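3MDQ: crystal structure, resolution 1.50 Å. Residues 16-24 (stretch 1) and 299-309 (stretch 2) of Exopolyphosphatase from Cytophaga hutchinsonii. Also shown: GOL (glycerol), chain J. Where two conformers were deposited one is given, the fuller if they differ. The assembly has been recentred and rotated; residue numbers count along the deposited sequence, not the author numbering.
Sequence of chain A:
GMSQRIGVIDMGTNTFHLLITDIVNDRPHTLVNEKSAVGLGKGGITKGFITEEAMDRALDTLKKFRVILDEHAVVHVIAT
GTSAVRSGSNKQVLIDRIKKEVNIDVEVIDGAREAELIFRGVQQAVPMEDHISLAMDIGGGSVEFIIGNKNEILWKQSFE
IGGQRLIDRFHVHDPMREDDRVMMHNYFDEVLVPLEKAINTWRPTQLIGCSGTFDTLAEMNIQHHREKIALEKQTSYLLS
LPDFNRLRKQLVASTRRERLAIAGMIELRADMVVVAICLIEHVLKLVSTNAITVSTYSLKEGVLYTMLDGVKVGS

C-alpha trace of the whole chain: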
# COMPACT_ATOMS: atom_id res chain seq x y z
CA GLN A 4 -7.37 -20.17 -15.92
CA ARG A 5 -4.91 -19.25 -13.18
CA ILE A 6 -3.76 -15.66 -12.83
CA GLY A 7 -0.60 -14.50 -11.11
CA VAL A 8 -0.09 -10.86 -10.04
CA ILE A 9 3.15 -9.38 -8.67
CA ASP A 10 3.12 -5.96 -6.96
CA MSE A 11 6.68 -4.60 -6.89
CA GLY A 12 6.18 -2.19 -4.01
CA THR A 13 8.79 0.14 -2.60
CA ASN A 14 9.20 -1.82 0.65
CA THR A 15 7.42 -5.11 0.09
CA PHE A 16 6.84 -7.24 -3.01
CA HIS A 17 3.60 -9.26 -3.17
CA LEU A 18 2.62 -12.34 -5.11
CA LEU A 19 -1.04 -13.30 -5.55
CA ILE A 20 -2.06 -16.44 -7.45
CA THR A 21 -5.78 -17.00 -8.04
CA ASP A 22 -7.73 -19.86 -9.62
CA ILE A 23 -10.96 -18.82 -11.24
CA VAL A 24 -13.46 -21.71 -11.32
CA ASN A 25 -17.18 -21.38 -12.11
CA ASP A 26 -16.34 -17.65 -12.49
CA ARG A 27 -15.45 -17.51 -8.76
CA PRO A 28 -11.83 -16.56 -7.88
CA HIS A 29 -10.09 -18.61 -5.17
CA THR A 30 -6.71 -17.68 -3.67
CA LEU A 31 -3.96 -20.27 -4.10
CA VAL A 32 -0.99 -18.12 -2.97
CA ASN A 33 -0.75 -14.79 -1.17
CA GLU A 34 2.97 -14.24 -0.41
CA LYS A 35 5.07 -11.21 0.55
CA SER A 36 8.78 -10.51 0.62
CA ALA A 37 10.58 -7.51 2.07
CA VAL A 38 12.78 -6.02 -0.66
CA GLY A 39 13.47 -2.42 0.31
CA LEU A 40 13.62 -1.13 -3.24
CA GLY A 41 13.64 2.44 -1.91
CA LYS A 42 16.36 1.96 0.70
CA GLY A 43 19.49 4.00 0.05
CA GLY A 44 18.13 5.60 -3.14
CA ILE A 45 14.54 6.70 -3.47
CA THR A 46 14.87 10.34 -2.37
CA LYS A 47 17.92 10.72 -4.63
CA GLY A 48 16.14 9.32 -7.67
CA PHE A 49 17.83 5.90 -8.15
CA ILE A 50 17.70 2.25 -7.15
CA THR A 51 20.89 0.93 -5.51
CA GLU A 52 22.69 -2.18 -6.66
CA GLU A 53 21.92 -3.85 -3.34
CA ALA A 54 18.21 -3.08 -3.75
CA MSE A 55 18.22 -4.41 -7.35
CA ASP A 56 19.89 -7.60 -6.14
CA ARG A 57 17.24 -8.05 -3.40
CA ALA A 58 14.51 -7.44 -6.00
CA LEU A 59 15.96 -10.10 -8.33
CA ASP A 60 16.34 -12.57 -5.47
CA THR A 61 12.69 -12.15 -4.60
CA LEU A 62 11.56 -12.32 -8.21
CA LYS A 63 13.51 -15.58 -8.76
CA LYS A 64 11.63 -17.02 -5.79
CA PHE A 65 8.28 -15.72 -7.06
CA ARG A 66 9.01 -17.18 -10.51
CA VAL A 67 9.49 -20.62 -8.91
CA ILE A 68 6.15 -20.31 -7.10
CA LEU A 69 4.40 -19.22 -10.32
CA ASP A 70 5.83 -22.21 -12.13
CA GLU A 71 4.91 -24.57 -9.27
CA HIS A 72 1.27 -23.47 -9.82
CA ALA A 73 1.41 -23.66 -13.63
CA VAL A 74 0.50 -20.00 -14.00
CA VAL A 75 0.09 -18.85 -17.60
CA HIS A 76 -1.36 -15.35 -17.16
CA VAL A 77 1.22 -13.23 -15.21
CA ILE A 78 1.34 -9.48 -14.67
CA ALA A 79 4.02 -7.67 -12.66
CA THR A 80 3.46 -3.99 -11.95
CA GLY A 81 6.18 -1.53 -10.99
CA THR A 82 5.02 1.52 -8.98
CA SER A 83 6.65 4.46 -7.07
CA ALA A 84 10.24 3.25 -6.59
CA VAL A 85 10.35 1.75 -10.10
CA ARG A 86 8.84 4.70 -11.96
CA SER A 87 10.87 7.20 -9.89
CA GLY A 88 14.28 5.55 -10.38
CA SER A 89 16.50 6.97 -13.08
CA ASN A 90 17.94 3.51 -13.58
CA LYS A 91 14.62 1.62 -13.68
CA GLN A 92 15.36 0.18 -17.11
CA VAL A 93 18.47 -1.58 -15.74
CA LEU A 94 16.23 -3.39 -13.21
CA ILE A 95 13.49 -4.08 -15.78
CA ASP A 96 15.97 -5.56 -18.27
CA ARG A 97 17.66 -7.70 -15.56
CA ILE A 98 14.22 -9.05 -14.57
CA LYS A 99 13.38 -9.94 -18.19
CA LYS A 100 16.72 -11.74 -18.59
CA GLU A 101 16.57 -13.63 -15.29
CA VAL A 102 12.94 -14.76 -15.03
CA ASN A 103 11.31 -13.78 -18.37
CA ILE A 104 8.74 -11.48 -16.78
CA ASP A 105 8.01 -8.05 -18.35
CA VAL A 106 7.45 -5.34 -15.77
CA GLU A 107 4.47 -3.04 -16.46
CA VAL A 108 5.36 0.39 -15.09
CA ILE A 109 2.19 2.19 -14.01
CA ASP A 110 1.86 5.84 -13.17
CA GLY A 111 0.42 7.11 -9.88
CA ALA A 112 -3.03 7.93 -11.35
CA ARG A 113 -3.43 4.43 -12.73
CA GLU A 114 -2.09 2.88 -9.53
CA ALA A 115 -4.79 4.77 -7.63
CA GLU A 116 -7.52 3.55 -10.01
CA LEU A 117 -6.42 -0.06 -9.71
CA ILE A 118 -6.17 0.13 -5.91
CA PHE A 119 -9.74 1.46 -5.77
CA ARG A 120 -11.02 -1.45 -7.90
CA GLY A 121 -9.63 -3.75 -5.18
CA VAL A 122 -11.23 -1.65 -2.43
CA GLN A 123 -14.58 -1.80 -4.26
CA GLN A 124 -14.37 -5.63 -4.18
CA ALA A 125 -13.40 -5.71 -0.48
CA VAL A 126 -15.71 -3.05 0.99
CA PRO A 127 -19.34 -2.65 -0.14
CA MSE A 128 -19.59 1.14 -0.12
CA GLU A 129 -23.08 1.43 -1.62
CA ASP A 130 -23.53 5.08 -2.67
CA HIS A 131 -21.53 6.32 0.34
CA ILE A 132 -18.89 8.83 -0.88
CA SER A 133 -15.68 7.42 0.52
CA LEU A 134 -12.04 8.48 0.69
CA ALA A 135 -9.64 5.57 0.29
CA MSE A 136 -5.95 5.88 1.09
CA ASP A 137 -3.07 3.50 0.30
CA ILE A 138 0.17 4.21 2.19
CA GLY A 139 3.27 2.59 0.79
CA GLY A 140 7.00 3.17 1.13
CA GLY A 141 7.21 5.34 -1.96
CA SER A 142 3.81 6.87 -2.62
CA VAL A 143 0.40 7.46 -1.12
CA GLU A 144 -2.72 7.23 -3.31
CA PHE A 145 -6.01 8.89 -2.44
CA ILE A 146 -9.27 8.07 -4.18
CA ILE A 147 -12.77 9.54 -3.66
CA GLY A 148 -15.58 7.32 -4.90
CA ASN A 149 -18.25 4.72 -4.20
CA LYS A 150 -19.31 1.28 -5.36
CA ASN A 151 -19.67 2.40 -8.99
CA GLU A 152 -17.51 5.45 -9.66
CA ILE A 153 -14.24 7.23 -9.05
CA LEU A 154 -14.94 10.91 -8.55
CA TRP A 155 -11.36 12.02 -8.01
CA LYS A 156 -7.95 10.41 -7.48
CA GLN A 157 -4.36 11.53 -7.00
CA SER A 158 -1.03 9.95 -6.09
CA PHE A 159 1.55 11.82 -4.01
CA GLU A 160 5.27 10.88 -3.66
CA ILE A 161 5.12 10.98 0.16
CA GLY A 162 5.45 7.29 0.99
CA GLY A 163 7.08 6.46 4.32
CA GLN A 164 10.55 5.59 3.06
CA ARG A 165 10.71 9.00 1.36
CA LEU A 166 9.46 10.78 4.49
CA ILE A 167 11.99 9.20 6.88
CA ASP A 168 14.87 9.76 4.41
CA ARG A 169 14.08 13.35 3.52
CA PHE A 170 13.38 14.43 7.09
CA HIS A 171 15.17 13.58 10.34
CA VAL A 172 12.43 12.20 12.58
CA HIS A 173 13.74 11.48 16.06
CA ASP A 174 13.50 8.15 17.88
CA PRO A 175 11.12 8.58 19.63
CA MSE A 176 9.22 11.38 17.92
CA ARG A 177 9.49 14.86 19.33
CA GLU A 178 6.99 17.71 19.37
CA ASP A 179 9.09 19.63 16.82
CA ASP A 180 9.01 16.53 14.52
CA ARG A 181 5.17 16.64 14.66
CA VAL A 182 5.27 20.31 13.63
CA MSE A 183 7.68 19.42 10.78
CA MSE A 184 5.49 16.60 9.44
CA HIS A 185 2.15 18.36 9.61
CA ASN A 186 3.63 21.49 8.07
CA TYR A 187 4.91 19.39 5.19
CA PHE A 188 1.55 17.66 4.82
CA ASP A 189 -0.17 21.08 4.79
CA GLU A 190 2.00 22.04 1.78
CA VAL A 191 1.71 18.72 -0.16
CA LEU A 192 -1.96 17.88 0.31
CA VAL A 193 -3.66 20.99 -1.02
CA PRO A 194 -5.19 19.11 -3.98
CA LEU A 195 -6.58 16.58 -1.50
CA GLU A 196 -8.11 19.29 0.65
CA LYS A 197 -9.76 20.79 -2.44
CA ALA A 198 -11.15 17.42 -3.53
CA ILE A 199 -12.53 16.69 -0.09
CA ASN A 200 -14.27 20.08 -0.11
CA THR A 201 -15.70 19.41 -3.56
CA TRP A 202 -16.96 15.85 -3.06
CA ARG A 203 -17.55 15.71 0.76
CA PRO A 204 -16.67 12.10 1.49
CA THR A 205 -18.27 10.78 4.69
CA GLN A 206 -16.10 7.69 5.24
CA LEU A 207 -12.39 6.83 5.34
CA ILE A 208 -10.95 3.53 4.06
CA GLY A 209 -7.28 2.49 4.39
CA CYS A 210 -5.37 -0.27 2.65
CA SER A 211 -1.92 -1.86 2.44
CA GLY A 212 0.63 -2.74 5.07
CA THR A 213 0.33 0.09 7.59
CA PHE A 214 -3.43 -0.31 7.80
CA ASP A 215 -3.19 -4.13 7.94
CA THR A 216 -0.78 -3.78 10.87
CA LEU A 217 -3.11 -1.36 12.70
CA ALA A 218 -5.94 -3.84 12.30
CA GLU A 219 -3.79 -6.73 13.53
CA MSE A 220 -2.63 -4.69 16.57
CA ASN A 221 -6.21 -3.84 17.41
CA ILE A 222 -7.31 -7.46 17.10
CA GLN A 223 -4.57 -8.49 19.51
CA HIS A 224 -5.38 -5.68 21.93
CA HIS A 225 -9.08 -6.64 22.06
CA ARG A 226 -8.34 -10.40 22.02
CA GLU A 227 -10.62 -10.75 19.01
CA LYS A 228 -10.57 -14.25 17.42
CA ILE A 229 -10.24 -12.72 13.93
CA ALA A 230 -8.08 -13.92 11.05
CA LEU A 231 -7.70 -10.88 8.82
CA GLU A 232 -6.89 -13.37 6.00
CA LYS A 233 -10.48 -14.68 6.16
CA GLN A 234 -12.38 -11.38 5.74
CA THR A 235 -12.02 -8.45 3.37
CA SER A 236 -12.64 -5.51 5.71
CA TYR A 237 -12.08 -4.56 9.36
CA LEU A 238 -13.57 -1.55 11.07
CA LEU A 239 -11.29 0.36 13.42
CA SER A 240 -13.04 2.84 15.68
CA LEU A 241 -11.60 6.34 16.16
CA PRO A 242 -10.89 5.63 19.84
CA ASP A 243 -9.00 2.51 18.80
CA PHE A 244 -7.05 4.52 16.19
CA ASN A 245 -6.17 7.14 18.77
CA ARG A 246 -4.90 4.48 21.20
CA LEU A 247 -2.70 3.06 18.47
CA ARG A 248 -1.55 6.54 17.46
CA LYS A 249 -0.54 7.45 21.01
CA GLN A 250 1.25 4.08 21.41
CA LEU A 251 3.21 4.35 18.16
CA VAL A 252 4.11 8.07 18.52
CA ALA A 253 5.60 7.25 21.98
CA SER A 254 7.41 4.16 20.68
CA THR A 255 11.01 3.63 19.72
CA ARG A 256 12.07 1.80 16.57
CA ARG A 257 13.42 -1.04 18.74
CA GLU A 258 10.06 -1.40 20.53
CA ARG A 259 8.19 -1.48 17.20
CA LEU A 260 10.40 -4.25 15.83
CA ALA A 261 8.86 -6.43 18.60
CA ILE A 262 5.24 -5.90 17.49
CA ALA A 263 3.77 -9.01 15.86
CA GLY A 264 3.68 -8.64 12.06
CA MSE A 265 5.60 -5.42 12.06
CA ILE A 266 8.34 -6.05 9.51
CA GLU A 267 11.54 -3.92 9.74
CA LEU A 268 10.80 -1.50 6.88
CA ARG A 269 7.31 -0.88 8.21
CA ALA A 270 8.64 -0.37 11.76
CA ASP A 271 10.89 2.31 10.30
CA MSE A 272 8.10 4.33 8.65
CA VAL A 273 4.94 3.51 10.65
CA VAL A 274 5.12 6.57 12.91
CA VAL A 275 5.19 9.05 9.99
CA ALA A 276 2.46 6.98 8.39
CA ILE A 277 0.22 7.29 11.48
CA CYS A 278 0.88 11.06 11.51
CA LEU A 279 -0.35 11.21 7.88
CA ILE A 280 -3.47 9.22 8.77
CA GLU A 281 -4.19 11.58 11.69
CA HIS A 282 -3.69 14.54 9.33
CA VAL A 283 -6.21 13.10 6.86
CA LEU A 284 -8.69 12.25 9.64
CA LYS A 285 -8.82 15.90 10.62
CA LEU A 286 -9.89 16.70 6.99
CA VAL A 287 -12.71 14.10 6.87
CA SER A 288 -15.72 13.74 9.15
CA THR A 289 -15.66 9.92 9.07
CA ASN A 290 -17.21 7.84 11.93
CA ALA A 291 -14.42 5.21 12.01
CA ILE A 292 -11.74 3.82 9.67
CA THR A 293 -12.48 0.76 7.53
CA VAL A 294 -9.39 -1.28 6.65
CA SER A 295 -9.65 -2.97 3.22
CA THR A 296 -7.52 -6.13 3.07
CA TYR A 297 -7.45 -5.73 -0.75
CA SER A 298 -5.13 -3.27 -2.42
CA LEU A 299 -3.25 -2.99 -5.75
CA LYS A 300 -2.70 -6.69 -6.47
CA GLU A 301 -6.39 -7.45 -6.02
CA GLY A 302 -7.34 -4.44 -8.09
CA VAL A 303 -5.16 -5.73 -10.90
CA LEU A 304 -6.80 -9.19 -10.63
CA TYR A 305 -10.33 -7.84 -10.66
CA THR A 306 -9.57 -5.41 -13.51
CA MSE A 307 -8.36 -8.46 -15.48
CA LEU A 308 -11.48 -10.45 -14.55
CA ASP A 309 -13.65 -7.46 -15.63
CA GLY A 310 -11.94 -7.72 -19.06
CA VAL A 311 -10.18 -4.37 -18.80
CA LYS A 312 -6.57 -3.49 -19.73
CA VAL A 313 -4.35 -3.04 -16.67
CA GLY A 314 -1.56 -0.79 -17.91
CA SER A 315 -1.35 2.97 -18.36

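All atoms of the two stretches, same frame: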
# COMPACT_ATOMS: atom_id res chain seq x y z
N PHE A 16 7.37 -6.68 -1.77
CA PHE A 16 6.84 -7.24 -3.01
C PHE A 16 5.78 -8.26 -2.62
O PHE A 16 5.96 -8.97 -1.66
CB PHE A 16 7.92 -7.98 -3.84
CG PHE A 16 8.87 -7.11 -4.62
CD1 PHE A 16 9.03 -5.78 -4.37
CD2 PHE A 16 9.68 -7.65 -5.62
CE1 PHE A 16 9.89 -4.99 -5.11
CE2 PHE A 16 10.57 -6.87 -6.32
CZ PHE A 16 10.68 -5.53 -6.05
N HIS A 17 4.71 -8.32 -3.42
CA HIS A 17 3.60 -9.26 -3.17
C HIS A 17 3.37 -10.13 -4.36
O HIS A 17 3.47 -9.67 -5.52
CB HIS A 17 2.31 -8.49 -2.90
CG HIS A 17 2.38 -7.63 -1.68
ND1 HIS A 17 2.03 -8.09 -0.43
CD2 HIS A 17 2.80 -6.35 -1.52
CE1 HIS A 17 2.23 -7.12 0.46
NE2 HIS A 17 2.69 -6.06 -0.17
N LEU A 18 2.99 -11.38 -4.10
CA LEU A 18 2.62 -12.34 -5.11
C LEU A 18 1.24 -12.90 -4.75
O LEU A 18 1.05 -13.45 -3.69
CB LEU A 18 3.60 -13.52 -5.19
CG LEU A 18 3.21 -14.68 -6.10
CD1 LEU A 18 3.08 -14.31 -7.61
CD2 LEU A 18 4.26 -15.81 -5.93
N LEU A 19 0.30 -12.74 -5.67
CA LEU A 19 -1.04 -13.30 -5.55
C LEU A 19 -1.32 -14.24 -6.72
O LEU A 19 -1.22 -13.83 -7.87
CB LEU A 19 -2.07 -12.19 -5.56
CG LEU A 19 -3.54 -12.60 -5.45
CD1 LEU A 19 -3.84 -13.13 -4.09
CD2 LEU A 19 -4.46 -11.35 -5.73
N ILE A 20 -1.68 -15.49 -6.43
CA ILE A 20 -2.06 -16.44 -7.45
C ILE A 20 -3.47 -16.88 -7.15
O ILE A 20 -3.76 -17.28 -6.02
CB ILE A 20 -1.13 -17.66 -7.53
CG1 ILE A 20 0.29 -17.22 -7.84
CG2 ILE A 20 -1.65 -18.65 -8.64
CD1 ILE A 20 1.38 -18.34 -7.76
N THR A 21 -4.34 -16.78 -8.17
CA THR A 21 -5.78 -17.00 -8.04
C THR A 21 -6.24 -18.00 -9.08
O THR A 21 -5.82 -17.93 -10.24
CB THR A 21 -6.54 -15.66 -8.23
OG1 THR A 21 -6.01 -14.65 -7.36
CG2 THR A 21 -8.07 -15.81 -7.97
N ASP A 22 -7.09 -18.94 -8.67
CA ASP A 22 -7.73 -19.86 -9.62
C ASP A 22 -9.12 -19.30 -9.80
O ASP A 22 -9.71 -18.74 -8.89
CB ASP A 22 -7.76 -21.30 -9.06
CG ASP A 22 -7.75 -22.37 -10.17
OD1 ASP A 22 -7.64 -22.03 -11.37
OD2 ASP A 22 -7.84 -23.57 -9.83
N ILE A 23 -9.65 -19.40 -11.00
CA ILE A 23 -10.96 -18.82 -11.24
C ILE A 23 -11.83 -19.90 -11.83
O ILE A 23 -11.78 -20.14 -13.02
CB ILE A 23 -10.88 -17.57 -12.15
CG1 ILE A 23 -10.31 -16.36 -11.37
CG2 ILE A 23 -12.26 -17.20 -12.65
CD1 ILE A 23 -8.79 -16.37 -11.16
N VAL A 24 -12.62 -20.55 -10.97
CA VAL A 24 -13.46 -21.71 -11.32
C VAL A 24 -14.95 -21.45 -11.08
O VAL A 24 -15.35 -21.01 -9.98
CB VAL A 24 -13.06 -22.95 -10.51
CG1 VAL A 24 -13.68 -24.22 -11.12
CG2 VAL A 24 -11.54 -23.07 -10.43
N LEU A 299 -3.59 -2.97 -4.33
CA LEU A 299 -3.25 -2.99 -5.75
C LEU A 299 -3.34 -4.35 -6.42
O LEU A 299 -3.91 -4.47 -7.49
CB LEU A 299 -1.84 -2.40 -5.99
CG LEU A 299 -1.32 -2.43 -7.42
CD1 LEU A 299 -2.18 -1.57 -8.32
CD2 LEU A 299 0.14 -1.93 -7.42
N LYS A 300 -2.77 -5.39 -5.80
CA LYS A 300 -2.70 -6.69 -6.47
C LYS A 300 -4.10 -7.25 -6.76
O LYS A 300 -4.36 -7.80 -7.83
CB LYS A 300 -1.84 -7.68 -5.67
CG LYS A 300 -2.38 -8.11 -4.33
CD LYS A 300 -1.31 -8.73 -3.39
CE LYS A 300 -1.92 -9.29 -2.03
NZ LYS A 300 -2.54 -8.20 -1.30
N GLU A 301 -5.01 -7.07 -5.81
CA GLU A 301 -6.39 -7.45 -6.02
C GLU A 301 -7.09 -6.57 -7.05
O GLU A 301 -7.88 -7.05 -7.84
CB GLU A 301 -7.21 -7.48 -4.74
CG GLU A 301 -6.82 -8.62 -3.79
CD GLU A 301 -5.65 -8.35 -2.89
OE1 GLU A 301 -5.17 -7.19 -2.76
OE2 GLU A 301 -5.18 -9.36 -2.26
N GLY A 302 -6.79 -5.28 -7.06
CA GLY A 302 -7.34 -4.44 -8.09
C GLY A 302 -6.92 -4.81 -9.48
O GLY A 302 -7.71 -4.73 -10.41
N VAL A 303 -5.66 -5.21 -9.62
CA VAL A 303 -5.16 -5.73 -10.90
C VAL A 303 -5.94 -6.99 -11.31
O VAL A 303 -6.42 -7.11 -12.46
CB VAL A 303 -3.63 -5.97 -10.83
CG1 VAL A 303 -3.14 -6.80 -12.01
CG2 VAL A 303 -2.88 -4.64 -10.72
N LEU A 304 -6.05 -7.95 -10.38
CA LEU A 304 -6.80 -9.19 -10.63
C LEU A 304 -8.21 -8.89 -11.08
O LEU A 304 -8.66 -9.42 -12.10
CB LEU A 304 -6.81 -10.05 -9.37
CG LEU A 304 -7.74 -11.26 -9.39
CD1 LEU A 304 -7.32 -12.30 -10.43
CD2 LEU A 304 -7.83 -11.86 -7.97
N TYR A 305 -8.91 -8.03 -10.34
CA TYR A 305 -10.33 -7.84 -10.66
C TYR A 305 -10.53 -7.01 -11.93
O TYR A 305 -11.50 -7.20 -12.65
CB TYR A 305 -11.10 -7.30 -9.46
CG TYR A 305 -11.41 -8.39 -8.47
CD1 TYR A 305 -12.48 -9.24 -8.70
CD2 TYR A 305 -10.62 -8.62 -7.36
CE1 TYR A 305 -12.77 -10.29 -7.82
CE2 TYR A 305 -10.90 -9.72 -6.49
CZ TYR A 305 -11.98 -10.51 -6.74
OH TYR A 305 -12.27 -11.56 -5.87
N THR A 306 -9.58 -6.14 -12.24
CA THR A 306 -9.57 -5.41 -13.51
C THR A 306 -9.44 -6.40 -14.65
O THR A 306 -10.17 -6.35 -15.64
CB THR A 306 -8.48 -4.31 -13.52
OG1 THR A 306 -8.79 -3.36 -12.51
CG2 THR A 306 -8.40 -3.59 -14.84
N MSE A 307 -8.54 -7.37 -14.48
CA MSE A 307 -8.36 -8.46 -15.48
C MSE A 307 -9.65 -9.28 -15.63
O MSE A 307 -10.05 -9.58 -16.74
CB MSE A 307 -7.18 -9.36 -15.10
CG MSE A 307 -5.85 -8.67 -15.30
SE MSE A 307 -4.38 -9.69 -14.47
CE MSE A 307 -4.35 -11.13 -15.84
N LEU A 308 -10.25 -9.67 -14.52
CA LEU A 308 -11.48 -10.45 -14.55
C LEU A 308 -12.63 -9.66 -15.17
O LEU A 308 -13.52 -10.25 -15.82
CB LEU A 308 -11.87 -10.95 -13.15
CG LEU A 308 -10.88 -11.94 -12.47
CD1 LEU A 308 -11.31 -12.30 -11.06
CD2 LEU A 308 -10.71 -13.18 -13.37
N ASP A 309 -12.65 -8.34 -14.99
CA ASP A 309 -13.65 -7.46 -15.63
C ASP A 309 -13.47 -7.46 -17.15
O ASP A 309 -14.41 -7.06 -17.91
CB ASP A 309 -13.55 -6.00 -15.14
CG ASP A 309 -14.03 -5.77 -13.71
OD1 ASP A 309 -14.70 -6.61 -13.07
OD2 ASP A 309 -13.73 -4.65 -13.17
C1 GOL J . -7.94 -12.41 -2.72
O1 GOL J . -6.73 -11.75 -2.29
C2 GOL J . -8.11 -12.75 -4.22
O2 GOL J . -7.37 -13.90 -4.68
C3 GOL J . -9.53 -13.22 -4.57
O3 GOL J . -10.56 -12.33 -4.22

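The helix 299-309 lies across the strand 16-24 with the two running roughly the same way, 35° apart and 9.2 Å at closest approach. Alternation on the strand sends the CA-to-CB bonds of His-17, Leu-19, Thr-21 and Ile-23 toward the helix, which answers with Lys-300, Leu-304 and Leu-308, one residue every turn or so.

Leu-19 gives up the most surface. Its CD2 reaches three helix residues, lying 4.1 Å from Lys-300 CG, 4.1 Å from Glu-301 OE2 and 4.1 Å from Leu-304 CD2, so one methyl meets both aliphatic and charged neighbours.

Lys-300 comes next, and it works here as a hydrocarbon: its CD packs 3.7 Å from His-17 CB. The charge is paired within the helix, where Lys-300 NZ forms a salt bridge to Glu-301 OE2 at 3.0 Å; no hydrogen bond links it to the strand.

Leu-304 spans the middle, its CD2 3.4 Å from Thr-21 OG1 and its CD1 4.4 Å from Ile-23 CD1. Farther along, Ile-23 CG1 packs 3.8 Å from Leu-308 CD2.

No hydrogen bond crosses directly; shape and apolar packing carry the contact. A glycerol, probably from the crystallisation liquor, bridges the polar groups, with its O2 3.1 Å from Thr-21 OG1 and its O3 a very short 2.5 Å from Tyr-305 OH, both hydrogen bonds.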